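Local coordinates for protein phenol hydroxylase component phL (PDB 3U52) that is a component of phenol hydroxylase, a multicomponent bacterial monooxygenase, where it is probably the beta subunit that assembles with the diiron-bearing subunit to hydroxylate phenol, at residues Ser94-Phe99 with Leu167-Leu172; Val208-Glu213 with Gln283-His288; Lys233-Phe238 with Phe252-Tyr257. All blocks are in the same frame, centred on the assembly; numbering follows the deposited sequence.

Interaction 1: residues Ser94-Phe99 with Leu167-Leu172; sequences SAETSF and LSRIAL
Arg169 meets the carboxylate of Glu96 end-on, with NH1 and NH2 each taking one oxygen. The shorter and straighter bond runs from Arg169 NH2 to Glu96 OE2, at 2.6 Å with an N-H...O angle of 159°. It lies close to the guanidinium plane and uses the syn lone pair of OE2. The second bond, from Arg169 NH1 to Glu96 OE1, is 3.1 Å long. It is more bent, and OE1 is met on its syn side but 24° out of the carboxylate plane. The two flat groups are therefore twisted against each other and do not lie in one plane. Glu96 OE2 also accepts from Tyr166 OH, and its two donors would probably offset an acidic side chain of another protein chain close by. With both oxygens bonded, rotation of the carboxylate is probably restricted.

The segments belong to helix 81-105 and helix 147-175 of an all-helical subunit of the methane/phenol/alkene hydroxylase family. Here they run nearly parallel, and the segment axes come within 12.1 Å. That is wide for a helix pair, and long side chains span the distance. The Arg169 chain bends at chi2 and chi3 to bring its head over the face of the Phe99 ring. This is a cation-pi contact, with Arg169 CZ 4.9 Å from the ring centroid. The aliphatic part of the same arginine also touches the ring, Arg169 CB lying 3.6 Å from Phe99 CE2. Beyond it, Phe99 CZ packs on Ile170 CG1 at 4.0 Å, and the backbone N of Ile170 lies at the ring edge. The Phe99 ring also meets that of Tyr166, so one tyrosine serves both the acid and the aromatic. In segment 94-99, Ser94 OG hydrogen-bonds to Thr97 OG1 of the second subunit.

Interaction 2: residues Val208-Glu213 with Gln283-His288; sequences VDDWFE and QKWIDH
Glu213, which lies against Trp285, has CG anti to its own backbone N (chi1 -174°) and stays extended beyond it. Trp285 has CG beside the backbone N, which sends the indole toward the start of helix 211-240. The glutamate chain then lies along one face of the indole. Its CG sits 3.6 Å from the centroid of the five-membered ring, almost on the ring normal, a CH-pi contact. Its carboxylate continues over the pyrrole side and is stacked nearly parallel to the indole, the planes 6° apart. Glu213 CD is 3.7 Å from Trp285 NE1. The polar end has its partner in the next turn of the tryptophan's own helix, where Trp289 NE1 donates to Glu213 OE1.

The six-membered ring of Trp285 reaches the helix start. Its CZ3 lies 3.6 Å from Glu213 N, which sits over the same indole. That N-H is already used: it donates to Asp210 OD1 at 3.1 Å with an angle of 172°. Asp210 is the N-cap of helix 211-240, and this is its capping bond. The Asp210 carboxylate stands steeply to the indole, with OD2 3.5 Å from Trp285 CZ2. OD1 also accepts from Thr63 OG1, and OD2 accepts from Ala64 N. The cap is thereby tied to the segment around residues 63-64. Phe212 adds an apolar touch, with Trp285 CZ3 at its ring edge.

The contact joins the N-terminal end of helix 211-240 to helix 276-302. Phe212 packs on Met267, Met268 and Val271 of helix 251-274, Trp285 touches Ile65 of a loop, and Trp211 leans on Ile140 and Asp143 of helix 126-143.

Interaction 3: residues Lys233-Phe238 with Phe252-Tyr257; sequences KMDQWF and FMRDWY
Asp235 and Arg254 form a salt bridge between helix 211-240 and helix 251-274, two neighbours in an all-helical subunit consistent with a ferritin-like fold. The CA atoms of this pair are the nearest across the two segments, yet they are 10.3 Å apart, so the side chains must cover the distance. Asp235 has CG anti to the backbone N (chi1 -179°), which carries its carboxylate to Arg254 NH1. Arg254 starts out beside its backbone N, runs straight through chi2, and bends at chi3 (-68°). The bend presents a face of the guanidinium to the acid, with OD2 over it. The pairing is thus electrostatic and not the usual end-on grip.

Each partner is also held by others. Ser247 OG hydrogen-bonds to Asp235 OD1, and Arg105 of the second subunit pairs with OD2. Arg254 bridges to Glu251 and donates from NH1 to Tyr231 O. Losing this carboxylate to an alanine would probably leave Arg254 and that Arg105 facing each other without the negative charge between them. The nearest side-chain atom of Arg254 is about 4 Å from a bound xenon, whose pocket includes Tyr257. Across the contact, Arg254 NH1 lies 3.3 Å from Asp235 OD1.

Interactions 1 and 3 lie on the same side of the chain's centre, with their centres about 14 Å apart. They touch directly: Leu167 CD2 packs on Met253 CE at 3.8 Å, so helix 147-175 and helix 251-274 meet there. Both also reach the second subunit. Interaction 2 is on the opposite side from interaction 1, its centre about 34 Å from interaction 1 and about 27 Å from interaction 3. It is still connected to interaction 3, since both use helix 211-240, one near each end. Along the chain, interaction 1 closes first, and interaction 3 is nested inside the loop closed by interaction 2. Together they join five helices, from the face near the second subunit to interaction 2, which no other chain touches.

Interaction 1: residues Ser94-Phe99 with Leu167-Leu172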
loop_
_atom_site.group_PDB
_atom_site.type_symbol
_atom_site.label_atom_id
_atom_site.label_comp_id
_atom_site.label_asym_id
_atom_site.label_seq_id
_atom_site.Cartn_x
_atom_site.Cartn_y
_atom_site.Cartn_z
ATOM N N SER D 94 -19.687 -10.760 -0.555
ATOM C CA SER D 94 -20.916 -11.275 0.036
ATOM C C SER D 94 -21.661 -12.168 -0.958
ATOM O O SER D 94 -22.299 -13.135 -0.557
ATOM C CB SER D 94 -21.835 -10.112 0.455
ATOM O OG SER D 94 -21.290 -9.368 1.529
ATOM N N ALA D 95 -21.612 -11.830 -2.255
ATOM C CA ALA D 95 -22.356 -12.609 -3.244
ATOM C C ALA D 95 -21.732 -13.972 -3.419
ATOM O O ALA D 95 -22.443 -14.938 -3.524
ATOM C CB ALA D 95 -22.445 -11.851 -4.575
ATOM N N GLU D 96 -20.407 -14.068 -3.413
ATOM C CA GLU D 96 -19.699 -15.353 -3.585
ATOM C C GLU D 96 -19.964 -16.306 -2.426
ATOM O O GLU D 96 -20.098 -17.496 -2.603
ATOM C CB GLU D 96 -18.181 -15.186 -3.696
ATOM C CG GLU D 96 -17.730 -14.616 -5.043
ATOM C CD GLU D 96 -18.349 -15.321 -6.255
ATOM O OE1 GLU D 96 -18.250 -16.567 -6.350
ATOM O OE2 GLU D 96 -18.906 -14.607 -7.116
ATOM N N THR D 97 -20.027 -15.732 -1.238
ATOM C CA THR D 97 -20.312 -16.490 -0.022
ATOM C C THR D 97 -21.768 -16.988 0.003
ATOM O O THR D 97 -22.012 -18.105 0.416
ATOM C CB THR D 97 -19.954 -15.595 1.185
ATOM O OG1 THR D 97 -18.536 -15.737 1.374
ATOM C CG2 THR D 97 -20.647 -16.026 2.408
ATOM N N SER D 98 -22.708 -16.173 -0.486
ATOM C CA SER D 98 -24.125 -16.612 -0.592
ATOM C C SER D 98 -24.312 -17.726 -1.608
ATOM O O SER D 98 -25.058 -18.646 -1.364
ATOM C CB SER D 98 -25.032 -15.444 -0.894
ATOM O OG SER D 98 -24.922 -14.537 0.170
ATOM N N PHE D 99 -23.624 -17.631 -2.752
ATOM C CA PHE D 99 -23.575 -18.733 -3.739
ATOM C C PHE D 99 -22.995 -20.035 -3.188
ATOM O O PHE D 99 -23.542 -21.107 -3.426
ATOM C CB PHE D 99 -22.864 -18.289 -5.066
ATOM C CG PHE D 99 -23.792 -17.640 -6.034
ATOM C CD1 PHE D 99 -24.147 -16.308 -5.889
ATOM C CD2 PHE D 99 -24.389 -18.400 -7.043
ATOM C CE1 PHE D 99 -25.059 -15.707 -6.752
ATOM C CE2 PHE D 99 -25.320 -17.817 -7.906
ATOM C CZ PHE D 99 -25.657 -16.477 -7.769
ATOM N N LEU D 167 -26.889 -14.668 -12.663
ATOM C CA LEU D 167 -28.156 -15.315 -13.091
ATOM C C LEU D 167 -27.847 -16.658 -13.772
ATOM O O LEU D 167 -28.489 -17.674 -13.488
ATOM C CB LEU D 167 -28.983 -14.378 -14.001
ATOM C CG LEU D 167 -29.668 -13.134 -13.429
ATOM C CD1 LEU D 167 -30.047 -12.143 -14.553
ATOM C CD2 LEU D 167 -30.873 -13.482 -12.554
ATOM N N SER D 168 -26.850 -16.673 -14.651
ATOM C CA SER D 168 -26.290 -17.915 -15.178
ATOM C C SER D 168 -25.938 -18.974 -14.125
ATOM O O SER D 168 -26.225 -20.180 -14.285
ATOM C CB SER D 168 -25.052 -17.611 -15.990
ATOM O OG SER D 168 -25.395 -16.744 -17.044
ATOM N N ARG D 169 -25.266 -18.544 -13.056
ATOM C CA ARG D 169 -24.831 -19.472 -12.034
ATOM C C ARG D 169 -25.964 -20.086 -11.238
ATOM O O ARG D 169 -25.854 -21.199 -10.741
ATOM C CB ARG D 169 -23.875 -18.768 -11.082
ATOM C CG ARG D 169 -22.481 -18.652 -11.689
ATOM C CD ARG D 169 -21.534 -18.843 -10.559
ATOM N NE ARG D 169 -20.930 -17.589 -10.277
ATOM C CZ ARG D 169 -20.399 -17.220 -9.121
ATOM N NH1 ARG D 169 -20.447 -17.983 -8.023
ATOM N NH2 ARG D 169 -19.850 -16.025 -9.092
ATOM N N ILE D 170 -27.046 -19.360 -11.096
ATOM C CA ILE D 170 -28.241 -19.939 -10.486
ATOM C C ILE D 170 -28.662 -21.166 -11.299
ATOM O O ILE D 170 -28.957 -22.230 -10.742
ATOM C CB ILE D 170 -29.381 -18.914 -10.478
ATOM C CG1 ILE D 170 -29.059 -17.788 -9.475
ATOM C CG2 ILE D 170 -30.707 -19.615 -10.207
ATOM C CD1 ILE D 170 -30.137 -16.761 -9.348
ATOM N N ALA D 171 -28.658 -21.040 -12.625
ATOM C CA ALA D 171 -29.039 -22.165 -13.468
ATOM C C ALA D 171 -28.043 -23.286 -13.335
ATOM O O ALA D 171 -28.443 -24.457 -13.269
ATOM C CB ALA D 171 -29.169 -21.737 -14.893
ATOM N N LEU D 172 -26.747 -22.943 -13.277
ATOM C CA LEU D 172 -25.700 -23.929 -13.094
ATOM C C LEU D 172 -25.815 -24.634 -11.753
ATOM O O LEU D 172 -25.457 -25.811 -11.630
ATOM C CB LEU D 172 -24.308 -23.299 -13.245
ATOM C CG LEU D 172 -23.977 -22.992 -14.702
ATOM C CD1 LEU D 172 -22.621 -22.286 -14.849
ATOM C CD2 LEU D 172 -24.015 -24.277 -15.592
#

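Interaction 2: residues Val208-Glu213 with Gln283-His288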
loop_
_atom_site.group_PDB
_atom_site.type_symbol
_atom_site.label_atom_id
_atom_site.label_comp_id
_atom_site.label_asym_id
_atom_site.label_seq_id
_atom_site.Cartn_x
_atom_site.Cartn_y
_atom_site.Cartn_z
ATOM N N VAL D 208 -30.506 1.143 -32.185
ATOM C CA VAL D 208 -30.637 2.594 -31.913
ATOM C C VAL D 208 -29.294 3.280 -32.186
ATOM O O VAL D 208 -28.254 2.806 -31.739
ATOM C CB VAL D 208 -31.137 2.855 -30.439
ATOM C CG1 VAL D 208 -31.017 4.369 -30.016
ATOM C CG2 VAL D 208 -32.546 2.367 -30.268
ATOM N N ASP D 209 -29.316 4.391 -32.922
ATOM C CA ASP D 209 -28.106 5.173 -33.253
ATOM C C ASP D 209 -27.731 6.233 -32.215
ATOM O O ASP D 209 -26.544 6.483 -31.974
ATOM C CB ASP D 209 -28.299 5.951 -34.583
ATOM C CG ASP D 209 -28.238 5.059 -35.832
ATOM O OD1 ASP D 209 -27.441 4.081 -35.863
ATOM O OD2 ASP D 209 -28.995 5.361 -36.788
ATOM N N ASP D 210 -28.717 6.940 -31.693
ATOM C CA ASP D 210 -28.497 8.092 -30.810
ATOM C C ASP D 210 -28.134 7.568 -29.431
ATOM O O ASP D 210 -28.951 6.850 -28.806
ATOM C CB ASP D 210 -29.784 8.936 -30.708
ATOM C CG ASP D 210 -29.566 10.252 -29.977
ATOM O OD1 ASP D 210 -29.047 10.230 -28.839
ATOM O OD2 ASP D 210 -29.884 11.337 -30.538
ATOM N N TRP D 211 -26.948 7.917 -28.928
ATOM C CA TRP D 211 -26.510 7.250 -27.691
ATOM C C TRP D 211 -27.310 7.726 -26.477
ATOM O O TRP D 211 -27.566 6.952 -25.525
ATOM C CB TRP D 211 -25.003 7.357 -27.486
ATOM C CG TRP D 211 -24.443 8.739 -27.218
ATOM C CD1 TRP D 211 -23.839 9.556 -28.125
ATOM C CD2 TRP D 211 -24.408 9.445 -25.960
ATOM N NE1 TRP D 211 -23.444 10.735 -27.524
ATOM C CE2 TRP D 211 -23.780 10.698 -26.198
ATOM C CE3 TRP D 211 -24.845 9.147 -24.668
ATOM C CZ2 TRP D 211 -23.525 11.640 -25.167
ATOM C CZ3 TRP D 211 -24.608 10.098 -23.636
ATOM C CH2 TRP D 211 -23.976 11.331 -23.911
ATOM N N PHE D 212 -27.705 8.986 -26.461
ATOM C CA PHE D 212 -28.529 9.416 -25.334
ATOM C C PHE D 212 -29.932 8.802 -25.348
ATOM O O PHE D 212 -30.423 8.357 -24.306
ATOM C CB PHE D 212 -28.589 10.930 -25.114
ATOM C CG PHE D 212 -28.915 11.275 -23.684
ATOM C CD1 PHE D 212 -27.888 11.486 -22.771
ATOM C CD2 PHE D 212 -30.256 11.281 -23.222
ATOM C CE1 PHE D 212 -28.171 11.770 -21.407
ATOM C CE2 PHE D 212 -30.563 11.543 -21.873
ATOM C CZ PHE D 212 -29.509 11.816 -20.957
ATOM N N GLU D 213 -30.532 8.711 -26.540
ATOM C CA GLU D 213 -31.770 7.939 -26.690
ATOM C C GLU D 213 -31.537 6.544 -26.097
ATOM O O GLU D 213 -32.334 6.063 -25.298
ATOM C CB GLU D 213 -32.203 7.831 -28.167
ATOM C CG GLU D 213 -33.582 7.161 -28.342
ATOM C CD GLU D 213 -33.981 6.930 -29.794
ATOM O OE1 GLU D 213 -35.025 6.248 -29.988
ATOM O OE2 GLU D 213 -33.297 7.429 -30.722
ATOM N N GLN D 283 -39.020 13.914 -23.977
ATOM C CA GLN D 283 -40.426 13.499 -23.900
ATOM C C GLN D 283 -40.845 12.639 -25.122
ATOM O O GLN D 283 -41.617 11.688 -25.024
ATOM C CB GLN D 283 -41.339 14.729 -23.785
ATOM C CG GLN D 283 -42.762 14.342 -23.488
ATOM C CD GLN D 283 -42.902 13.674 -22.147
ATOM O OE1 GLN D 283 -42.608 14.279 -21.107
ATOM N NE2 GLN D 283 -43.347 12.422 -22.149
ATOM N N LYS D 284 -40.349 13.019 -26.290
ATOM C CA LYS D 284 -40.664 12.308 -27.525
ATOM C C LYS D 284 -40.143 10.865 -27.395
ATOM O O LYS D 284 -40.878 9.902 -27.690
ATOM C CB LYS D 284 -40.019 13.069 -28.682
ATOM C CG LYS D 284 -40.014 12.378 -30.032
ATOM C CD LYS D 284 -39.071 13.142 -30.986
ATOM C CE LYS D 284 -38.336 12.191 -31.931
ATOM N NZ LYS D 284 -37.565 12.947 -32.988
ATOM N N TRP D 285 -38.906 10.705 -26.893
ATOM C CA TRP D 285 -38.327 9.355 -26.749
ATOM C C TRP D 285 -39.077 8.557 -25.698
ATOM O O TRP D 285 -39.373 7.408 -25.951
ATOM C CB TRP D 285 -36.818 9.369 -26.471
ATOM C CG TRP D 285 -35.991 9.867 -27.594
ATOM C CD1 TRP D 285 -36.257 9.786 -28.935
ATOM C CD2 TRP D 285 -34.733 10.529 -27.474
ATOM N NE1 TRP D 285 -35.230 10.366 -29.663
ATOM C CE2 TRP D 285 -34.283 10.828 -28.787
ATOM C CE3 TRP D 285 -33.931 10.906 -26.372
ATOM C CZ2 TRP D 285 -33.070 11.498 -29.031
ATOM C CZ3 TRP D 285 -32.721 11.551 -26.618
ATOM C CH2 TRP D 285 -32.315 11.861 -27.936
ATOM N N ILE D 286 -39.436 9.166 -24.558
ATOM C CA ILE D 286 -40.270 8.442 -23.559
ATOM C C ILE D 286 -41.635 7.974 -24.147
ATOM O O ILE D 286 -42.096 6.866 -23.902
ATOM C CB ILE D 286 -40.505 9.329 -22.296
ATOM C CG1 ILE D 286 -39.185 9.611 -21.570
ATOM C CG2 ILE D 286 -41.535 8.722 -21.349
ATOM C CD1 ILE D 286 -39.241 10.837 -20.702
ATOM N N ASP D 287 -42.296 8.852 -24.910
ATOM C CA ASP D 287 -43.588 8.512 -25.539
ATOM C C ASP D 287 -43.467 7.326 -26.477
ATOM O O ASP D 287 -44.346 6.472 -26.514
ATOM C CB ASP D 287 -44.156 9.681 -26.362
ATOM C CG ASP D 287 -44.590 10.876 -25.526
ATOM O OD1 ASP D 287 -44.842 10.779 -24.295
ATOM O OD2 ASP D 287 -44.687 11.948 -26.143
ATOM N N HIS D 288 -42.396 7.294 -27.260
ATOM C CA HIS D 288 -42.125 6.136 -28.136
ATOM C C HIS D 288 -41.751 4.836 -27.375
ATOM O O HIS D 288 -42.260 3.726 -27.665
ATOM C CB HIS D 288 -41.069 6.494 -29.174
ATOM C CG HIS D 288 -40.887 5.435 -30.211
ATOM N ND1 HIS D 288 -41.884 5.080 -31.094
ATOM C CD2 HIS D 288 -39.836 4.627 -30.492
ATOM C CE1 HIS D 288 -41.456 4.106 -31.881
ATOM N NE2 HIS D 288 -40.214 3.811 -31.539
#

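Interaction 3: residues Lys233-Phe238 with Phe252-Tyr257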
loop_
_atom_site.group_PDB
_atom_site.type_symbol
_atom_site.label_atom_id
_atom_site.label_comp_id
_atom_site.label_asym_id
_atom_site.label_seq_id
_atom_site.Cartn_x
_atom_site.Cartn_y
_atom_site.Cartn_z
ATOM N N LYS D 233 -40.905 -6.946 -6.621
ATOM C CA LYS D 233 -42.250 -7.540 -6.662
ATOM C C LYS D 233 -42.261 -9.045 -6.917
ATOM O O LYS D 233 -42.831 -9.791 -6.118
ATOM C CB LYS D 233 -43.185 -6.730 -7.578
ATOM C CG LYS D 233 -43.396 -5.373 -6.946
ATOM C CD LYS D 233 -44.042 -4.395 -7.868
ATOM C CE LYS D 233 -43.603 -2.948 -7.611
ATOM N NZ LYS D 233 -44.003 -2.431 -6.271
ATOM N N MET D 234 -41.597 -9.510 -7.977
ATOM C CA MET D 234 -41.439 -10.942 -8.165
ATOM C C MET D 234 -40.728 -11.581 -6.970
ATOM O O MET D 234 -41.103 -12.684 -6.544
ATOM C CB MET D 234 -40.685 -11.219 -9.445
ATOM C CG MET D 234 -41.107 -12.459 -10.157
ATOM S SD MET D 234 -40.580 -12.456 -11.919
ATOM C CE MET D 234 -41.267 -10.877 -12.442
ATOM N N ASP D 235 -39.725 -10.893 -6.408
ATOM C CA ASP D 235 -38.962 -11.428 -5.278
ATOM C C ASP D 235 -39.876 -11.780 -4.076
ATOM O O ASP D 235 -39.775 -12.866 -3.490
ATOM C CB ASP D 235 -37.840 -10.461 -4.884
ATOM C CG ASP D 235 -36.984 -10.973 -3.714
ATOM O OD1 ASP D 235 -36.207 -11.919 -3.913
ATOM O OD2 ASP D 235 -37.079 -10.401 -2.605
ATOM N N GLN D 236 -40.787 -10.891 -3.737
ATOM C CA GLN D 236 -41.809 -11.216 -2.725
ATOM C C GLN D 236 -42.640 -12.453 -3.102
ATOM O O GLN D 236 -42.894 -13.321 -2.270
ATOM C CB GLN D 236 -42.773 -10.043 -2.535
ATOM C CG GLN D 236 -42.106 -8.782 -2.017
ATOM C CD GLN D 236 -43.115 -7.683 -1.703
ATOM O OE1 GLN D 236 -44.197 -7.957 -1.160
ATOM N NE2 GLN D 236 -42.760 -6.424 -2.035
ATOM N N TRP D 237 -43.090 -12.503 -4.349
ATOM C CA TRP D 237 -43.951 -13.574 -4.829
ATOM C C TRP D 237 -43.256 -14.939 -4.838
ATOM O O TRP D 237 -43.920 -15.974 -4.624
ATOM C CB TRP D 237 -44.482 -13.189 -6.210
ATOM C CG TRP D 237 -45.194 -14.261 -6.962
ATOM C CD1 TRP D 237 -46.523 -14.583 -6.880
ATOM C CD2 TRP D 237 -44.627 -15.121 -7.941
ATOM N NE1 TRP D 237 -46.814 -15.611 -7.752
ATOM C CE2 TRP D 237 -45.672 -15.959 -8.421
ATOM C CE3 TRP D 237 -43.339 -15.277 -8.461
ATOM C CZ2 TRP D 237 -45.464 -16.944 -9.389
ATOM C CZ3 TRP D 237 -43.134 -16.255 -9.433
ATOM C CH2 TRP D 237 -44.192 -17.076 -9.885
ATOM N N PHE D 238 -41.933 -14.963 -5.060
ATOM C CA PHE D 238 -41.160 -16.239 -4.980
ATOM C C PHE D 238 -41.383 -17.002 -3.665
ATOM O O PHE D 238 -41.333 -18.235 -3.624
ATOM C CB PHE D 238 -39.651 -16.012 -5.203
ATOM C CG PHE D 238 -39.275 -15.772 -6.630
ATOM C CD1 PHE D 238 -38.230 -14.934 -6.950
ATOM C CD2 PHE D 238 -39.979 -16.375 -7.663
ATOM C CE1 PHE D 238 -37.907 -14.720 -8.302
ATOM C CE2 PHE D 238 -39.657 -16.163 -9.004
ATOM C CZ PHE D 238 -38.629 -15.346 -9.318
ATOM N N PHE D 252 -27.300 -8.922 -4.606
ATOM C CA PHE D 252 -26.366 -8.118 -5.366
ATOM C C PHE D 252 -27.148 -7.130 -6.284
ATOM O O PHE D 252 -26.860 -5.933 -6.324
ATOM C CB PHE D 252 -25.419 -9.028 -6.168
ATOM C CG PHE D 252 -24.361 -8.273 -6.926
ATOM C CD1 PHE D 252 -23.076 -8.095 -6.365
ATOM C CD2 PHE D 252 -24.635 -7.737 -8.200
ATOM C CE1 PHE D 252 -22.058 -7.387 -7.070
ATOM C CE2 PHE D 252 -23.641 -7.015 -8.924
ATOM C CZ PHE D 252 -22.352 -6.820 -8.345
ATOM N N MET D 253 -28.177 -7.639 -6.971
ATOM C CA MET D 253 -28.956 -6.868 -7.954
ATOM C C MET D 253 -29.754 -5.764 -7.279
ATOM O O MET D 253 -29.883 -4.662 -7.839
ATOM C CB MET D 253 -29.924 -7.786 -8.725
ATOM C CG MET D 253 -29.311 -8.761 -9.713
ATOM S SD MET D 253 -28.314 -10.074 -9.018
ATOM C CE MET D 253 -28.925 -11.441 -10.035
ATOM N N ARG D 254 -30.320 -6.024 -6.097
ATOM C CA ARG D 254 -31.015 -4.938 -5.374
ATOM C C ARG D 254 -30.092 -3.810 -4.887
ATOM O O ARG D 254 -30.427 -2.609 -5.029
ATOM C CB ARG D 254 -31.894 -5.457 -4.217
ATOM C CG ARG D 254 -33.176 -6.144 -4.681
ATOM C CD ARG D 254 -34.017 -6.682 -3.474
ATOM N NE ARG D 254 -33.312 -7.788 -2.823
ATOM C CZ ARG D 254 -33.377 -9.043 -3.243
ATOM N NH1 ARG D 254 -34.155 -9.329 -4.277
ATOM N NH2 ARG D 254 -32.666 -10.010 -2.631
ATOM N N ASP D 255 -28.943 -4.184 -4.310
ATOM C CA ASP D 255 -27.941 -3.201 -3.919
ATOM C C ASP D 255 -27.418 -2.413 -5.138
ATOM O O ASP D 255 -27.277 -1.185 -5.076
ATOM C CB ASP D 255 -26.752 -3.916 -3.207
ATOM C CG ASP D 255 -27.092 -4.332 -1.741
ATOM O OD1 ASP D 255 -28.145 -3.875 -1.222
ATOM O OD2 ASP D 255 -26.326 -5.138 -1.121
ATOM N N TRP D 256 -27.098 -3.125 -6.222
ATOM C CA TRP D 256 -26.635 -2.492 -7.473
ATOM C C TRP D 256 -27.644 -1.440 -7.978
ATOM O O TRP D 256 -27.291 -0.290 -8.293
ATOM C CB TRP D 256 -26.360 -3.551 -8.580
ATOM C CG TRP D 256 -26.038 -2.909 -9.895
ATOM C CD1 TRP D 256 -24.815 -2.437 -10.287
ATOM C CD2 TRP D 256 -26.963 -2.548 -10.952
ATOM N NE1 TRP D 256 -24.907 -1.853 -11.535
ATOM C CE2 TRP D 256 -26.201 -1.916 -11.973
ATOM C CE3 TRP D 256 -28.341 -2.764 -11.166
ATOM C CZ2 TRP D 256 -26.777 -1.464 -13.176
ATOM C CZ3 TRP D 256 -28.922 -2.286 -12.354
ATOM C CH2 TRP D 256 -28.133 -1.632 -13.337
ATOM N N TYR D 257 -28.905 -1.847 -8.036
ATOM C CA TYR D 257 -29.969 -1.002 -8.537
ATOM C C TYR D 257 -30.116 0.252 -7.742
ATOM O O TYR D 257 -30.187 1.330 -8.334
ATOM C CB TYR D 257 -31.302 -1.728 -8.578
ATOM C CG TYR D 257 -32.392 -0.876 -9.167
ATOM C CD1 TYR D 257 -32.339 -0.486 -10.494
ATOM C CD2 TYR D 257 -33.452 -0.416 -8.368
ATOM C CE1 TYR D 257 -33.323 0.297 -11.039
ATOM C CE2 TYR D 257 -34.454 0.377 -8.901
ATOM C CZ TYR D 257 -34.375 0.723 -10.253
ATOM O OH TYR D 257 -35.308 1.504 -10.836
#